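Local coordinates for protein fatty acid synthase 1, isoform A (Drosophila melanogaster, PDB 6FN6) that probably carries out, as the dehydratase, enoylreductase and ketoreductase part of a multifunctional synthase, the dehydration and NADPH-dependent reduction steps that build long-chain saturated fatty acids, at residues G36-A41 / V58-L63; S51-T56 / D168-F173; D111-P116 / I196-I201; Q120-V125 / A159-L164; D175-F180 / N232-A237. All coordinates share one frame; numbering follows the deposited sequence.

Interaction 1 (G36-A41 / V58-L63)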
# COMPACT_ATOMS: atom_id res chain seq x y z
N GLY A 36 -12.29 -20.12 -15.34
CA GLY A 36 -12.24 -19.96 -16.78
C GLY A 36 -11.15 -18.97 -17.15
O GLY A 36 -10.36 -19.22 -18.05
N TYR A 37 -11.13 -17.85 -16.45
CA TYR A 37 -10.11 -16.83 -16.66
C TYR A 37 -8.71 -17.38 -16.43
O TYR A 37 -7.81 -17.17 -17.24
CB TYR A 37 -10.33 -15.66 -15.71
CG TYR A 37 -11.52 -14.81 -16.04
CD1 TYR A 37 -11.56 -14.03 -17.18
CD2 TYR A 37 -12.62 -14.78 -15.19
CE1 TYR A 37 -12.65 -13.25 -17.48
CE2 TYR A 37 -13.71 -14.01 -15.47
CZ TYR A 37 -13.73 -13.24 -16.61
OH TYR A 37 -14.84 -12.47 -16.87
N MET A 38 -8.55 -18.11 -15.33
CA MET A 38 -7.26 -18.67 -14.97
C MET A 38 -6.76 -19.57 -16.09
O MET A 38 -5.58 -19.54 -16.45
CB MET A 38 -7.36 -19.44 -13.66
CG MET A 38 -7.84 -18.59 -12.49
SD MET A 38 -8.22 -19.54 -11.00
CE MET A 38 -6.68 -20.42 -10.75
N THR A 39 -7.67 -20.36 -16.66
CA THR A 39 -7.32 -21.26 -17.75
C THR A 39 -6.89 -20.47 -18.98
O THR A 39 -5.91 -20.82 -19.63
CB THR A 39 -8.50 -22.18 -18.11
OG1 THR A 39 -8.84 -22.99 -16.97
CG2 THR A 39 -8.15 -23.09 -19.29
N LEU A 40 -7.64 -19.42 -19.31
CA LEU A 40 -7.30 -18.56 -20.44
C LEU A 40 -5.92 -17.94 -20.27
O LEU A 40 -5.11 -17.92 -21.20
CB LEU A 40 -8.34 -17.46 -20.63
CG LEU A 40 -9.75 -17.88 -21.05
CD1 LEU A 40 -10.61 -16.64 -21.30
CD2 LEU A 40 -9.73 -18.77 -22.30
N ALA A 41 -5.65 -17.43 -19.07
CA ALA A 41 -4.35 -16.84 -18.78
C ALA A 41 -3.27 -17.91 -18.86
O ALA A 41 -2.18 -17.67 -19.39
CB ALA A 41 -4.36 -16.20 -17.40
N VAL A 58 2.70 -23.67 -14.24
CA VAL A 58 2.73 -22.24 -13.96
C VAL A 58 2.37 -21.95 -12.51
O VAL A 58 1.82 -22.79 -11.81
CB VAL A 58 1.79 -21.46 -14.91
CG1 VAL A 58 2.23 -21.65 -16.37
CG2 VAL A 58 0.34 -21.90 -14.72
N VAL A 59 2.70 -20.74 -12.07
CA VAL A 59 2.33 -20.26 -10.74
C VAL A 59 1.66 -18.90 -10.87
O VAL A 59 2.29 -17.93 -11.26
CB VAL A 59 3.55 -20.19 -9.80
CG1 VAL A 59 3.17 -19.57 -8.46
CG2 VAL A 59 4.15 -21.57 -9.60
N MET A 60 0.37 -18.85 -10.54
CA MET A 60 -0.37 -17.60 -10.57
C MET A 60 -0.39 -16.98 -9.18
O MET A 60 -0.47 -17.69 -8.18
CB MET A 60 -1.79 -17.82 -11.07
CG MET A 60 -1.84 -18.52 -12.41
SD MET A 60 -3.49 -18.52 -13.13
CE MET A 60 -3.32 -19.88 -14.27
N GLU A 61 -0.31 -15.65 -9.12
CA GLU A 61 -0.28 -14.96 -7.84
C GLU A 61 -1.12 -13.69 -7.86
O GLU A 61 -1.27 -13.04 -8.90
CB GLU A 61 1.16 -14.62 -7.45
CG GLU A 61 2.04 -15.83 -7.23
CD GLU A 61 3.47 -15.46 -6.91
OE1 GLU A 61 3.76 -15.21 -5.72
OE2 GLU A 61 4.29 -15.41 -7.84
N ASN A 62 -1.66 -13.34 -6.69
CA ASN A 62 -2.44 -12.11 -6.53
C ASN A 62 -3.56 -12.03 -7.55
O ASN A 62 -3.78 -10.99 -8.17
CB ASN A 62 -1.53 -10.88 -6.64
CG ASN A 62 -2.21 -9.61 -6.16
OD1 ASN A 62 -2.88 -9.60 -5.13
ND2 ASN A 62 -2.03 -8.52 -6.91
N LEU A 63 -4.27 -13.14 -7.73
CA LEU A 63 -5.41 -13.16 -8.63
C LEU A 63 -6.55 -12.33 -8.06
O LEU A 63 -6.94 -12.51 -6.91
CB LEU A 63 -5.88 -14.59 -8.88
CG LEU A 63 -4.99 -15.42 -9.82
CD1 LEU A 63 -5.29 -16.89 -9.67
CD2 LEU A 63 -5.21 -14.98 -11.26
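Met38 meets two side chains of the 58-63 segment, Met60 and Leu63, and all three are buried. The contact is apolar. Met60 points from its strand at the helix; its chain runs extended beyond CG and brings the thioether alongside the base of Met38, with SD 4.0 Å from Met38 CB. Its methyl CE comes up against the carbonyl oxygen of Met38. The second apolar pair is made by the far end of Met38, whose chain bends at its last torsion (chi3 55°) and turns the methyl toward the leucine, Met38 CE lying 3.9 Å from Leu63 CD1. These two side chains cross at about a right angle, and only the CD1 branch of Leu63 does the touching. Were Met60 cut back to an alanine, the space that SD and CE fill beside Met38 is likely to open. Backbone bonding is internal in the helix, Leu40 N to Gly36 O, whereas strand 58-65 pairs with strands 191-201 and 98-105. Helix 34-48 thus lies against strand 58-65 in the N-terminal hotdog fold, with Met38 also packing on Ile196 and Ala199 of the adjacent strand 191-201, while Met60 reaches Ile201 there and Leu63 touches Phe90 of strand 89-93.

Interaction 2 (S51-T56 / D168-F173)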
# COMPACT_ATOMS: atom_id res chain seq x y z
N SER A 51 5.32 -23.38 -25.66
CA SER A 51 4.91 -24.70 -25.21
C SER A 51 3.40 -24.91 -25.27
O SER A 51 2.63 -23.97 -25.50
CB SER A 51 5.39 -24.94 -23.78
OG SER A 51 6.81 -24.88 -23.71
N GLU A 52 2.98 -26.16 -25.06
CA GLU A 52 1.57 -26.49 -24.90
C GLU A 52 1.20 -26.34 -23.43
O GLU A 52 1.98 -26.68 -22.55
CB GLU A 52 1.30 -27.91 -25.39
CG GLU A 52 1.42 -28.09 -26.90
CD GLU A 52 1.27 -29.53 -27.33
OE1 GLU A 52 2.20 -30.33 -27.06
OE2 GLU A 52 0.24 -29.88 -27.95
N PHE A 53 -0.00 -25.82 -23.16
CA PHE A 53 -0.36 -25.45 -21.80
C PHE A 53 -0.43 -26.66 -20.88
O PHE A 53 -0.13 -26.56 -19.69
CB PHE A 53 -1.69 -24.68 -21.78
CG PHE A 53 -2.91 -25.56 -21.69
CD1 PHE A 53 -3.42 -26.18 -22.82
CD2 PHE A 53 -3.56 -25.73 -20.49
CE1 PHE A 53 -4.54 -26.98 -22.74
CE2 PHE A 53 -4.69 -26.53 -20.40
CZ PHE A 53 -5.18 -27.15 -21.53
N HIS A 54 -0.81 -27.82 -21.42
CA HIS A 54 -0.89 -29.03 -20.61
C HIS A 54 0.51 -29.61 -20.38
O HIS A 54 0.67 -30.57 -19.63
CB HIS A 54 -1.80 -30.07 -21.26
CG HIS A 54 -1.39 -30.48 -22.64
ND1 HIS A 54 -1.76 -29.78 -23.77
CD2 HIS A 54 -0.64 -31.52 -23.08
CE1 HIS A 54 -1.26 -30.37 -24.84
NE2 HIS A 54 -0.57 -31.43 -24.44
N LYS A 55 1.50 -29.02 -21.03
CA LYS A 55 2.89 -29.42 -20.85
C LYS A 55 3.66 -28.35 -20.08
O LYS A 55 4.86 -28.49 -19.83
CB LYS A 55 3.57 -29.63 -22.22
CG LYS A 55 3.05 -30.80 -23.03
CD LYS A 55 3.63 -32.12 -22.58
CE LYS A 55 3.17 -33.26 -23.48
NZ LYS A 55 3.66 -33.11 -24.88
N THR A 56 2.96 -27.29 -19.68
CA THR A 56 3.60 -26.12 -19.08
C THR A 56 3.07 -25.82 -17.68
O THR A 56 1.96 -25.34 -17.52
CB THR A 56 3.38 -24.87 -19.95
OG1 THR A 56 3.71 -25.16 -21.32
CG2 THR A 56 4.24 -23.72 -19.47
N ASP A 168 -11.38 -34.42 -18.37
CA ASP A 168 -10.46 -33.77 -19.29
C ASP A 168 -10.86 -32.31 -19.51
O ASP A 168 -10.91 -31.83 -20.64
CB ASP A 168 -10.42 -34.51 -20.63
CG ASP A 168 -9.24 -34.10 -21.49
OD1 ASP A 168 -8.15 -33.82 -20.93
OD2 ASP A 168 -9.40 -34.04 -22.73
N ASN A 169 -11.16 -31.62 -18.41
CA ASN A 169 -11.59 -30.22 -18.46
C ASN A 169 -11.11 -29.48 -17.22
O ASN A 169 -11.65 -29.65 -16.13
CB ASN A 169 -13.12 -30.15 -18.58
CG ASN A 169 -13.63 -28.72 -18.74
OD1 ASN A 169 -13.35 -27.85 -17.92
ND2 ASN A 169 -14.40 -28.49 -19.80
N TRP A 170 -10.09 -28.64 -17.39
CA TRP A 170 -9.47 -27.94 -16.26
C TRP A 170 -10.39 -26.88 -15.66
O TRP A 170 -10.37 -26.67 -14.45
CB TRP A 170 -8.16 -27.29 -16.70
CG TRP A 170 -7.07 -28.29 -16.98
CD1 TRP A 170 -6.79 -28.88 -18.18
CD2 TRP A 170 -6.12 -28.81 -16.04
NE1 TRP A 170 -5.73 -29.74 -18.04
CE2 TRP A 170 -5.30 -29.71 -16.74
CE3 TRP A 170 -5.89 -28.59 -14.68
CZ2 TRP A 170 -4.26 -30.40 -16.12
CZ3 TRP A 170 -4.86 -29.28 -14.07
CH2 TRP A 170 -4.06 -30.17 -14.79
N ILE A 171 -11.18 -26.22 -16.49
CA ILE A 171 -12.08 -25.18 -16.00
C ILE A 171 -13.08 -25.77 -15.01
O ILE A 171 -13.20 -25.30 -13.88
CB ILE A 171 -12.80 -24.47 -17.16
CG1 ILE A 171 -11.78 -23.72 -18.03
CG2 ILE A 171 -13.88 -23.51 -16.63
CD1 ILE A 171 -12.35 -23.12 -19.30
N SER A 172 -13.78 -26.82 -15.43
CA SER A 172 -14.79 -27.43 -14.57
C SER A 172 -14.14 -27.99 -13.32
O SER A 172 -14.64 -27.81 -12.21
CB SER A 172 -15.54 -28.54 -15.32
OG SER A 172 -14.78 -29.74 -15.37
N PHE A 173 -13.00 -28.67 -13.49
CA PHE A 173 -12.34 -29.31 -12.37
C PHE A 173 -11.90 -28.30 -11.31
O PHE A 173 -12.18 -28.48 -10.12
CB PHE A 173 -11.13 -30.11 -12.85
CG PHE A 173 -10.31 -30.67 -11.73
CD1 PHE A 173 -10.69 -31.85 -11.11
CD2 PHE A 173 -9.17 -30.02 -11.29
CE1 PHE A 173 -9.94 -32.37 -10.07
CE2 PHE A 173 -8.42 -30.54 -10.25
CZ PHE A 173 -8.80 -31.71 -9.64
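Phe53 and Trp170 come together through different first torsions. In Phe53, CG is tucked between the two backbone arms (chi1 87°), which swings the ring out from the loop toward the indole. In Trp170, CG lies anti to the carbonyl carbon (chi1 -70°), and the side chain leaves the first turn of its helix in the direction of the loop. The two side chains run antiparallel past one another. The rings form an offset edge-to-face pair: the planes stand 74° apart, and the centroids of the Phe53 ring and the five-membered ring of Trp170 are 5.6 Å apart. The edge of the phenylalanine does the approaching, with Phe53 CE2 3.9 Å from Trp170 CD1 and Phe53 CZ 4.1 Å from the same carbon.

Each partner has a locally braced backbone. Asn169 is the N-cap of the helix, its OD1 accepting a practically straight bond from Ser172 N at 2.7 Å. In the loop, Glu52 O is gripped from opposite faces of its carbonyl plane by Thr56 OG1 (2.6 Å from Glu52 O) and by Lys55 N. Trp42 of helix 34-48 meets both rings edge-to-face, extending the pair into an aromatic cluster between the two hotdog halves of the dehydratase. The contact probably rests mainly on dispersion, with some attraction between the positive rim of one ring and the electron-rich face of its neighbour, and it joins the halves without pairing any charges.

Interaction 3 (D111-P116 / I196-I201)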
# COMPACT_ATOMS: atom_id res chain seq x y z
N ASP A 111 7.90 -28.67 -8.49
CA ASP A 111 7.81 -29.49 -7.28
C ASP A 111 8.13 -28.68 -6.03
O ASP A 111 7.56 -28.90 -4.97
CB ASP A 111 8.74 -30.70 -7.38
CG ASP A 111 8.28 -31.71 -8.41
OD1 ASP A 111 7.05 -31.88 -8.58
OD2 ASP A 111 9.14 -32.35 -9.05
N ASN A 112 9.07 -27.74 -6.17
CA ASN A 112 9.51 -26.93 -5.04
C ASN A 112 8.49 -25.86 -4.66
O ASN A 112 8.51 -25.33 -3.55
CB ASN A 112 10.85 -26.26 -5.37
CG ASN A 112 12.04 -27.12 -4.98
OD1 ASN A 112 12.32 -28.13 -5.61
ND2 ASN A 112 12.75 -26.70 -3.93
N GLU A 113 7.59 -25.54 -5.59
CA GLU A 113 6.59 -24.50 -5.35
C GLU A 113 5.36 -25.02 -4.59
O GLU A 113 4.55 -24.23 -4.11
CB GLU A 113 6.15 -23.89 -6.68
CG GLU A 113 7.25 -23.17 -7.44
CD GLU A 113 7.69 -21.88 -6.78
OE1 GLU A 113 6.83 -21.01 -6.55
OE2 GLU A 113 8.89 -21.74 -6.48
N GLU A 114 5.24 -26.34 -4.48
CA GLU A 114 4.08 -26.94 -3.82
C GLU A 114 4.33 -27.17 -2.33
O GLU A 114 5.47 -27.16 -1.88
CB GLU A 114 3.72 -28.27 -4.49
CG GLU A 114 3.59 -28.18 -6.00
CD GLU A 114 2.73 -29.29 -6.58
OE1 GLU A 114 3.30 -30.30 -7.04
OE2 GLU A 114 1.49 -29.14 -6.57
N LEU A 115 3.25 -27.37 -1.58
CA LEU A 115 3.36 -27.64 -0.14
C LEU A 115 3.30 -29.14 0.13
O LEU A 115 2.49 -29.85 -0.48
CB LEU A 115 2.24 -26.93 0.62
CG LEU A 115 2.27 -25.40 0.69
CD1 LEU A 115 0.99 -24.87 1.32
CD2 LEU A 115 3.47 -24.90 1.46
N PRO A 116 4.14 -29.64 1.06
CA PRO A 116 4.13 -31.06 1.42
C PRO A 116 2.98 -31.40 2.36
O PRO A 116 3.18 -31.48 3.57
CB PRO A 116 5.48 -31.25 2.10
CG PRO A 116 5.77 -29.94 2.71
CD PRO A 116 5.20 -28.90 1.78
N ILE A 196 -7.50 -14.81 -5.08
CA ILE A 196 -6.74 -16.02 -4.80
C ILE A 196 -5.28 -15.61 -4.72
O ILE A 196 -4.72 -15.07 -5.68
CB ILE A 196 -6.95 -17.11 -5.87
CG1 ILE A 196 -8.44 -17.41 -6.03
CG2 ILE A 196 -6.20 -18.38 -5.48
CD1 ILE A 196 -8.77 -18.43 -7.11
N GLU A 197 -4.67 -15.83 -3.56
CA GLU A 197 -3.30 -15.40 -3.32
C GLU A 197 -2.32 -16.17 -4.20
O GLU A 197 -1.44 -15.58 -4.83
CB GLU A 197 -2.93 -15.57 -1.85
CG GLU A 197 -1.51 -15.13 -1.50
CD GLU A 197 -0.60 -16.29 -1.17
OE1 GLU A 197 -0.98 -17.12 -0.32
OE2 GLU A 197 0.51 -16.36 -1.76
N ARG A 198 -2.47 -17.49 -4.25
CA ARG A 198 -1.56 -18.32 -5.02
C ARG A 198 -2.27 -19.54 -5.60
O ARG A 198 -3.06 -20.20 -4.93
CB ARG A 198 -0.39 -18.76 -4.14
CG ARG A 198 0.82 -19.28 -4.91
CD ARG A 198 1.89 -19.78 -3.96
NE ARG A 198 3.23 -19.73 -4.56
CZ ARG A 198 4.03 -18.67 -4.52
NH1 ARG A 198 3.64 -17.55 -3.92
NH2 ARG A 198 5.23 -18.73 -5.10
N ALA A 199 -1.96 -19.84 -6.86
CA ALA A 199 -2.50 -21.01 -7.53
C ALA A 199 -1.39 -21.75 -8.26
O ALA A 199 -0.91 -21.31 -9.30
CB ALA A 199 -3.60 -20.61 -8.50
N VAL A 200 -0.98 -22.89 -7.70
CA VAL A 200 0.08 -23.70 -8.29
C VAL A 200 -0.53 -24.79 -9.16
O VAL A 200 -1.34 -25.58 -8.69
CB VAL A 200 0.99 -24.31 -7.22
CG1 VAL A 200 2.17 -25.02 -7.86
CG2 VAL A 200 1.47 -23.23 -6.25
N ILE A 201 -0.15 -24.81 -10.43
CA ILE A 201 -0.66 -25.80 -11.37
C ILE A 201 0.50 -26.67 -11.87
O ILE A 201 1.48 -26.17 -12.42
CB ILE A 201 -1.39 -25.13 -12.54
CG1 ILE A 201 -2.48 -24.19 -12.01
CG2 ILE A 201 -2.01 -26.19 -13.46
CD1 ILE A 201 -3.15 -23.35 -13.07
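Glu113 makes the polar part of this contact with Arg198. Its chain bends at the second torsion (chi2 -70°) and carries the carboxylate to the guanidinium, which Arg198 delivers on an extended chain that crosses it at about a right angle. The salt bridge is a single hydrogen bond from Arg198 NH2 to Glu113 OE1, 3.1 Å long, with OE1 lying at the guanidinium edge and in its plane; the two flat groups are tilted 33° apart. Arg198 has a further partner in Glu61, which bridges to NH1. NH2 of Arg198 would probably be left without its charged mate on this side if Glu113 gave way to a glutamine. The backbone carbonyl of Glu113 also rests on Val200, its O 3.9 Å from Val200 CG2. Next in the chain, Glu114 lays its aliphatic part against the other branch of the same valine, CG being 3.9 Å from Val200 CG1, while its carboxylate turns elsewhere and OE1 bonds to Asn202. Leu115 gives its N to Glu240 and packs on Gln770 of the second subunit. The loop that leaves strand 98-105 drapes across strand 191-201 of the C-terminal hotdog. That strand carries a classic beta bulge, Glu197 and Arg198 both facing Arg242, within the paired hotdogs of a PKS/FAS-type dehydratase.

Interaction 4 (Q120-V125 / A159-L164)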
# COMPACT_ATOMS: atom_id res chain seq x y z
N GLN A 120 -6.11 -35.72 4.87
CA GLN A 120 -6.78 -35.62 6.16
C GLN A 120 -7.69 -36.82 6.38
O GLN A 120 -8.14 -37.46 5.43
CB GLN A 120 -7.58 -34.33 6.26
CG GLN A 120 -6.75 -33.06 6.30
CD GLN A 120 -7.58 -31.80 6.15
OE1 GLN A 120 -7.71 -31.01 7.08
NE2 GLN A 120 -8.16 -31.61 4.96
N THR A 121 -7.96 -37.14 7.65
CA THR A 121 -8.90 -38.20 7.98
C THR A 121 -10.33 -37.68 7.82
O THR A 121 -10.68 -36.66 8.43
CB THR A 121 -8.71 -38.72 9.41
OG1 THR A 121 -7.33 -39.05 9.63
CG2 THR A 121 -9.57 -39.95 9.65
N PRO A 122 -11.16 -38.36 7.01
CA PRO A 122 -12.53 -37.87 6.82
C PRO A 122 -13.30 -37.70 8.12
O PRO A 122 -13.10 -38.48 9.05
CB PRO A 122 -13.18 -38.95 5.95
CG PRO A 122 -12.05 -39.60 5.24
CD PRO A 122 -10.89 -39.56 6.19
N SER A 123 -14.15 -36.68 8.18
CA SER A 123 -14.98 -36.44 9.35
C SER A 123 -16.10 -37.48 9.44
O SER A 123 -16.75 -37.78 8.44
CB SER A 123 -15.58 -35.03 9.31
OG SER A 123 -16.38 -34.78 10.46
N ALA A 124 -16.31 -38.02 10.63
CA ALA A 124 -17.34 -39.03 10.85
C ALA A 124 -18.38 -38.52 11.85
O ALA A 124 -19.07 -39.31 12.49
CB ALA A 124 -16.71 -40.31 11.35
N VAL A 125 -18.49 -37.21 11.98
CA VAL A 125 -19.44 -36.59 12.90
C VAL A 125 -20.86 -36.81 12.41
O VAL A 125 -21.79 -36.94 13.20
CB VAL A 125 -19.13 -35.09 13.10
CG1 VAL A 125 -20.18 -34.43 13.99
CG2 VAL A 125 -17.75 -34.92 13.70
N ALA A 159 -16.87 -30.89 4.80
CA ALA A 159 -16.12 -30.55 3.60
C ALA A 159 -14.65 -30.27 3.91
O ALA A 159 -14.09 -29.26 3.50
CB ALA A 159 -16.75 -29.34 2.92
N SER A 160 -14.04 -31.19 4.66
CA SER A 160 -12.61 -31.13 4.92
C SER A 160 -11.88 -32.02 3.92
O SER A 160 -10.75 -31.76 3.54
CB SER A 160 -12.30 -31.55 6.35
OG SER A 160 -12.64 -32.91 6.57
N THR A 161 -12.56 -33.09 3.51
CA THR A 161 -12.05 -33.98 2.48
C THR A 161 -13.19 -34.36 1.54
O THR A 161 -14.37 -34.25 1.90
CB THR A 161 -11.41 -35.25 3.08
OG1 THR A 161 -10.82 -36.03 2.03
CG2 THR A 161 -12.45 -36.09 3.81
N GLY A 162 -12.85 -34.79 0.33
CA GLY A 162 -13.84 -35.19 -0.64
C GLY A 162 -13.21 -35.68 -1.93
O GLY A 162 -12.01 -35.96 -1.97
N LYS A 163 -14.02 -35.78 -2.98
CA LYS A 163 -13.52 -36.25 -4.27
C LYS A 163 -14.13 -35.46 -5.43
O LYS A 163 -15.31 -35.08 -5.40
CB LYS A 163 -13.81 -37.74 -4.43
CG LYS A 163 -13.01 -38.61 -3.47
CD LYS A 163 -12.35 -39.79 -4.18
CE LYS A 163 -11.15 -40.30 -3.39
NZ LYS A 163 -11.50 -40.64 -1.99
N LEU A 164 -13.32 -35.22 -6.46
CA LEU A 164 -13.75 -34.50 -7.65
C LEU A 164 -13.49 -35.35 -8.89
O LEU A 164 -12.43 -35.96 -9.02
CB LEU A 164 -13.01 -33.16 -7.76
CG LEU A 164 -12.82 -32.38 -6.46
CD1 LEU A 164 -11.89 -31.20 -6.66
CD2 LEU A 164 -14.15 -31.93 -5.91
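Pro122 rests on Thr161, and Gln120 reaches over Ser160, where the loop between strands 98-105 and 129-130 passes the start of strand 161-164. The methyl of Thr161 does the touching: CG2 lies 3.5 Å from Pro122 CA and 3.6 Å from Pro122 CB. It gets there because OG1 stands anti to the backbone N (chi1 -175°), which turns CG2 toward the proline. The amide of Gln120, at the end of an extended chain, comes within 3.0 Å of Ser160 O through NE2, but the angle is poor for a hydrogen bond. That nitrogen is instead held by Gln226 OE1 and Trp227 O in the neighbouring strand 223-228.

One step further out, Asp156 ties both segments together. Its OD2 bonds to Ser160 OG and to Ser123 N, and its OD1 bonds to Thr161 N, so a single carboxylate fixes the serine hydroxyl and pins the passing chain beside the strand. Ser160 in turn pairs through its backbone with Trp227. On the surface and away from the predicted catalytic residues, proline-on-methyl packing and Asp156 thus hold the loop against the antiparallel pair of strands 152-155 and 161-164 in the C-terminal hotdog.

Interaction 5 (D175-F180 / N232-A237)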
# COMPACT_ATOMS: atom_id res chain seq x y z
N ASP A 175 -13.04 -25.38 -10.91
CA ASP A 175 -14.24 -24.76 -10.37
C ASP A 175 -14.81 -25.58 -9.21
O ASP A 175 -15.19 -25.02 -8.19
CB ASP A 175 -15.31 -24.58 -11.45
CG ASP A 175 -16.53 -23.83 -10.95
OD1 ASP A 175 -16.36 -22.77 -10.32
OD2 ASP A 175 -17.66 -24.30 -11.17
N THR A 176 -14.86 -26.90 -9.37
CA THR A 176 -15.38 -27.76 -8.32
C THR A 176 -14.53 -27.67 -7.06
O THR A 176 -15.01 -27.92 -5.96
CB THR A 176 -15.47 -29.24 -8.78
OG1 THR A 176 -14.20 -29.67 -9.27
CG2 THR A 176 -16.52 -29.39 -9.87
N MET A 177 -13.25 -27.32 -7.22
CA MET A 177 -12.39 -27.06 -6.07
C MET A 177 -12.88 -25.82 -5.31
O MET A 177 -12.82 -25.78 -4.08
CB MET A 177 -10.94 -26.86 -6.51
CG MET A 177 -10.31 -28.08 -7.18
SD MET A 177 -8.58 -27.84 -7.63
CE MET A 177 -7.84 -27.60 -6.02
N LEU A 178 -13.35 -24.82 -6.04
CA LEU A 178 -13.90 -23.62 -5.41
C LEU A 178 -15.26 -23.91 -4.79
O LEU A 178 -15.59 -23.41 -3.72
CB LEU A 178 -14.02 -22.48 -6.43
CG LEU A 178 -12.76 -22.10 -7.20
CD1 LEU A 178 -13.01 -20.83 -8.00
CD2 LEU A 178 -11.57 -21.93 -6.27
N GLN A 179 -16.06 -24.72 -5.49
CA GLN A 179 -17.34 -25.16 -4.95
C GLN A 179 -17.11 -25.84 -3.61
O GLN A 179 -17.83 -25.60 -2.64
CB GLN A 179 -18.04 -26.11 -5.92
CG GLN A 179 -18.36 -25.53 -7.27
CD GLN A 179 -19.01 -26.54 -8.19
OE1 GLN A 179 -19.32 -27.66 -7.78
NE2 GLN A 179 -19.20 -26.17 -9.45
N PHE A 180 -16.10 -26.70 -3.58
CA PHE A 180 -15.81 -27.49 -2.39
C PHE A 180 -15.46 -26.61 -1.20
O PHE A 180 -15.85 -26.90 -0.06
CB PHE A 180 -14.67 -28.47 -2.67
CG PHE A 180 -14.38 -29.38 -1.53
CD1 PHE A 180 -15.14 -30.52 -1.32
CD2 PHE A 180 -13.35 -29.10 -0.65
CE1 PHE A 180 -14.88 -31.36 -0.26
CE2 PHE A 180 -13.08 -29.94 0.41
CZ PHE A 180 -13.85 -31.07 0.61
N ASN A 232 -5.42 -22.28 5.09
CA ASN A 232 -6.25 -21.79 4.00
C ASN A 232 -5.75 -22.28 2.65
O ASN A 232 -5.31 -21.49 1.82
CB ASN A 232 -6.31 -20.26 4.01
CG ASN A 232 -7.38 -19.71 3.09
OD1 ASN A 232 -7.83 -20.38 2.16
ND2 ASN A 232 -7.79 -18.47 3.34
N VAL A 233 -5.84 -23.59 2.43
CA VAL A 233 -5.40 -24.19 1.17
C VAL A 233 -6.40 -25.23 0.67
O VAL A 233 -6.92 -26.03 1.45
CB VAL A 233 -4.00 -24.82 1.33
CG1 VAL A 233 -3.56 -25.51 0.04
CG2 VAL A 233 -2.98 -23.77 1.74
N ILE A 234 -6.68 -25.18 -0.63
CA ILE A 234 -7.48 -26.21 -1.29
C ILE A 234 -6.54 -26.97 -2.22
O ILE A 234 -6.01 -26.39 -3.17
CB ILE A 234 -8.66 -25.60 -2.07
CG1 ILE A 234 -9.47 -24.63 -1.21
CG2 ILE A 234 -9.58 -26.70 -2.58
CD1 ILE A 234 -10.11 -23.53 -2.03
N LYS A 235 -6.35 -28.26 -1.96
CA LYS A 235 -5.41 -29.05 -2.74
C LYS A 235 -6.04 -30.30 -3.33
O LYS A 235 -6.64 -31.11 -2.62
CB LYS A 235 -4.21 -29.43 -1.88
CG LYS A 235 -3.04 -29.98 -2.67
CD LYS A 235 -1.77 -30.05 -1.84
CE LYS A 235 -0.62 -30.63 -2.64
NZ LYS A 235 -0.37 -29.88 -3.91
N SER A 236 -5.90 -30.46 -4.65
CA SER A 236 -6.37 -31.66 -5.33
C SER A 236 -5.47 -31.97 -6.52
O SER A 236 -5.40 -31.21 -7.48
CB SER A 236 -7.82 -31.50 -5.79
OG SER A 236 -8.28 -32.68 -6.42
N ALA A 237 -4.78 -33.11 -6.44
CA ALA A 237 -3.88 -33.55 -7.50
C ALA A 237 -2.86 -32.47 -7.85
O ALA A 237 -2.05 -32.08 -7.00
CB ALA A 237 -4.69 -33.95 -8.74
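Met177 points from its helix at the strand and ends in a methyl that rests across the backbone between Ile234 and Ser236. The chain leaves with CG beside the backbone N and bends at the last torsion (chi3 63°), so that CE is laid over the strand: Met177 CE is 3.6 Å from Ile234 O and 3.7 Å from Ser236 N. Ile234 points back at the helix, its CG2 branch 4.0 Å from Met177 CE and 3.7 Å from Met177 O, the carbonyl of the helix backbone. This is the packing of the hotdog fold, in which a long central helix is wrapped by an antiparallel sheet; here the short helix and strand segments run at 135° to one another, their axes 9.2 Å apart at closest approach. Helix 170-183 also carries Asp175, the predicted proton donor of the dehydratase, two residues before Met177 and without touching this strand. Ser236 offers its CB, 3.9 Å from Met177 CE, whereas its hydroxyl is hydrogen-bonded to Pro224 O of the adjacent strand. Beyond these residues, Met177 packs on Val239 and Leu241 of strand 239-248, and Ile234 touches Trp227 and Leu244.

Overall arrangement
Interactions 1 and 5 are the buried pair: each lays a hotdog helix on strands of its own hotdog through a methionine, with no charges involved. Interaction 2 is partly buried and aromatic, and shares helix 170-183 with interaction 5, where Phe173 packs on Ser236. Interactions 3 and 4 use successive stretches of the loop between strands 98-105 and 129-130. Interaction 3, partly buried, alone has a salt bridge across it; interaction 4, at the surface, joins proline-methyl packing with polar links through Asp156. Strands 58-65 and 191-201 are neighbours, so interactions 1 and 3 meet along them, Leu63 N probably bonding to Ile196 O. Interactions 4 and 5 meet where Leu164 packs on Met177.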